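Local coordinates for putative uncharacterized protein SAG1039 (Streptococcus agalactiae serogroup V, PDB 3GWK) that is of unknown function but forms a homodimeric four-helix bundle of the WXG100 (ESAT-6-like) family, whose members are typically secreted by type VII systems, at residues L33-Q38 against A55-L60. Numbering follows the deposited sequence.
Sequences LLTQEQ and AQFNEL
Q38 lies over one face of the F57 ring: its CG sits 3.6 Å from the ring centroid, only 3° off the normal, a CH-pi contact at the middle of the ring. The glutamine chain bends at chi2, which lays the amide from above the ring centre out toward F57 CD2, CG and CB, the two planes 22° apart and stacked. OE1 overhangs the root of the ring, 3.4 Å from F57 CB. F57 in turn reaches across because its CG stands anti to the backbone N (chi1 -174°), pushing the ring between the helices toward L34 and T35. L34 CB meets the CE2-CZ side of the ring, 4.1 Å from CE2, while T35 OG1 lies at the ring edge, in plane, 3.8 Å from CE1; that hydroxyl is hydrogen-bonded to L31 O of its own helix. No direct hydrogen bond joins the two segments, but a water donates to both Q38 OE1 (3.0 Å) and N58 OD1 (2.9 Å). The segments belong to helices 10-44 and 51-95, the two arms of the WXG100 helical hairpin, here near its turn and running nearly antiparallel; with their axes 11.6 Å distant, the F57 side chain makes most of the contact. The second subunit helps to build the four-helix bundle here: its F67 meets the F57 ring, and its Y20 OH is hydrogen-bonded to Q38 NE2. With NE2 tied to the partner chain and OE1 to water, the Q38 amide is probably fixed in its rotation, while its CG methylene gives F57 an apolar contact.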
loop_
_atom_site.group_PDB
_atom_site.type_symbol
_atom_site.label_atom_id
_atom_site.label_comp_id
_atom_site.label_asym_id
_atom_site.label_seq_id
_atom_site.Cartn_x
_atom_site.Cartn_y
_atom_site.Cartn_z
ATOM N N LEU A 33 2.759 -9.951 2.164
ATOM C CA LEU A 33 2.021 -10.757 3.089
ATOM C C LEU A 33 0.736 -11.324 2.480
ATOM O O LEU A 33 0.403 -12.517 2.633
ATOM C CB LEU A 33 1.646 -9.940 4.343
ATOM C CG LEU A 33 0.878 -10.709 5.363
ATOM C CD1 LEU A 33 1.852 -11.692 6.058
ATOM C CD2 LEU A 33 0.223 -9.765 6.331
ATOM N N LEU A 34 -0.014 -10.448 1.841
ATOM C CA LEU A 34 -1.315 -10.842 1.292
ATOM C C LEU A 34 -1.201 -11.640 -0.024
ATOM O O LEU A 34 -2.107 -12.407 -0.329
ATOM C CB LEU A 34 -2.202 -9.626 1.128
ATOM C CG LEU A 34 -2.532 -8.941 2.502
ATOM C CD1 LEU A 34 -3.431 -7.784 2.310
ATOM C CD2 LEU A 34 -3.180 -9.980 3.467
ATOM N N THR A 35 -0.095 -11.469 -0.745
ATOM C CA THR A 35 0.190 -12.383 -1.829
ATOM C C THR A 35 0.328 -13.795 -1.309
ATOM O O THR A 35 -0.182 -14.763 -1.945
ATOM C CB THR A 35 1.448 -11.929 -2.604
ATOM O OG1 THR A 35 1.135 -10.700 -3.197
ATOM C CG2 THR A 35 1.786 -12.939 -3.745
ATOM N N GLN A 36 0.993 -13.955 -0.156
ATOM C CA GLN A 36 1.081 -15.309 0.417
ATOM C C GLN A 36 -0.304 -15.776 0.823
ATOM O O GLN A 36 -0.627 -16.912 0.597
ATOM C CB GLN A 36 2.036 -15.388 1.650
ATOM C CG GLN A 36 3.448 -15.038 1.376
ATOM C CD GLN A 36 4.272 -15.104 2.673
ATOM O OE1 GLN A 36 3.771 -15.506 3.763
ATOM N NE2 GLN A 36 5.553 -14.756 2.551
ATOM N N GLU A 37 -1.063 -14.901 1.487
ATOM C CA GLU A 37 -2.437 -15.345 1.908
ATOM C C GLU A 37 -3.293 -15.740 0.702
ATOM O O GLU A 37 -4.047 -16.729 0.744
ATOM C CB GLU A 37 -3.155 -14.217 2.693
ATOM C CG GLU A 37 -2.508 -13.939 4.067
ATOM C CD GLU A 37 -2.477 -15.207 4.930
ATOM O OE1 GLU A 37 -3.539 -15.759 5.284
ATOM O OE2 GLU A 37 -1.360 -15.612 5.276
ATOM N N GLN A 38 -3.164 -15.020 -0.390
ATOM C CA GLN A 38 -3.922 -15.364 -1.585
ATOM C C GLN A 38 -3.594 -16.803 -2.036
ATOM O O GLN A 38 -4.489 -17.546 -2.450
ATOM C CB GLN A 38 -3.617 -14.391 -2.749
ATOM C CG GLN A 38 -4.285 -13.002 -2.602
ATOM C CD GLN A 38 -5.782 -13.068 -2.841
ATOM O OE1 GLN A 38 -6.282 -13.045 -4.008
ATOM N NE2 GLN A 38 -6.500 -13.048 -1.785
ATOM N N ALA A 55 -8.713 -12.700 -9.519
ATOM C CA ALA A 55 -8.442 -11.930 -10.715
ATOM C C ALA A 55 -8.221 -10.461 -10.374
ATOM O O ALA A 55 -7.313 -9.840 -10.908
ATOM C CB ALA A 55 -9.590 -12.118 -11.708
ATOM N N GLN A 56 -9.079 -9.921 -9.474
ATOM C CA GLN A 56 -8.967 -8.491 -9.103
ATOM C C GLN A 56 -7.630 -8.257 -8.384
ATOM O O GLN A 56 -6.935 -7.285 -8.676
ATOM C CB GLN A 56 -10.118 -7.980 -8.236
ATOM C CG GLN A 56 -11.436 -8.132 -8.967
ATOM C CD GLN A 56 -12.589 -7.891 -8.013
ATOM O OE1 GLN A 56 -13.490 -8.727 -7.853
ATOM N NE2 GLN A 56 -12.602 -6.731 -7.430
ATOM N N PHE A 57 -7.255 -9.135 -7.464
ATOM C CA PHE A 57 -6.027 -8.977 -6.721
ATOM C C PHE A 57 -4.870 -8.984 -7.742
ATOM O O PHE A 57 -3.956 -8.180 -7.696
ATOM C CB PHE A 57 -5.910 -10.086 -5.697
ATOM C CG PHE A 57 -4.739 -9.926 -4.764
ATOM C CD1 PHE A 57 -3.449 -10.220 -5.182
ATOM C CD2 PHE A 57 -4.919 -9.421 -3.488
ATOM C CE1 PHE A 57 -2.406 -10.059 -4.276
ATOM C CE2 PHE A 57 -3.866 -9.224 -2.616
ATOM C CZ PHE A 57 -2.614 -9.558 -2.990
ATOM N N ASN A 58 -4.925 -9.921 -8.667
ATOM C CA ASN A 58 -3.790 -10.080 -9.607
ATOM C C ASN A 58 -3.709 -8.930 -10.546
ATOM O O ASN A 58 -2.574 -8.505 -10.945
ATOM C CB ASN A 58 -3.993 -11.355 -10.460
ATOM C CG ASN A 58 -3.761 -12.602 -9.685
ATOM O OD1 ASN A 58 -3.261 -12.605 -8.559
ATOM N ND2 ASN A 58 -4.160 -13.679 -10.264
ATOM N N GLU A 59 -4.827 -8.356 -10.898
ATOM C CA GLU A 59 -4.840 -7.155 -11.758
ATOM C C GLU A 59 -4.310 -5.902 -11.015
ATOM O O GLU A 59 -3.634 -4.975 -11.606
ATOM C CB GLU A 59 -6.261 -6.865 -12.177
ATOM C CG GLU A 59 -6.417 -5.755 -13.172
ATOM C CD GLU A 59 -7.821 -5.703 -13.782
ATOM O OE1 GLU A 59 -8.603 -4.807 -13.394
ATOM O OE2 GLU A 59 -8.119 -6.576 -14.604
ATOM N N LEU A 60 -4.613 -5.784 -9.730
ATOM C CA LEU A 60 -4.205 -4.577 -8.976
ATOM C C LEU A 60 -2.790 -4.678 -8.454
ATOM O O LEU A 60 -2.132 -3.626 -8.269
ATOM C CB LEU A 60 -5.176 -4.404 -7.799
ATOM C CG LEU A 60 -6.513 -3.799 -8.261
ATOM C CD1 LEU A 60 -7.503 -3.917 -7.113
ATOM C CD2 LEU A 60 -6.327 -2.360 -8.676
HETATM O O HOH W 1 -4.257 -13.807 -6.065
#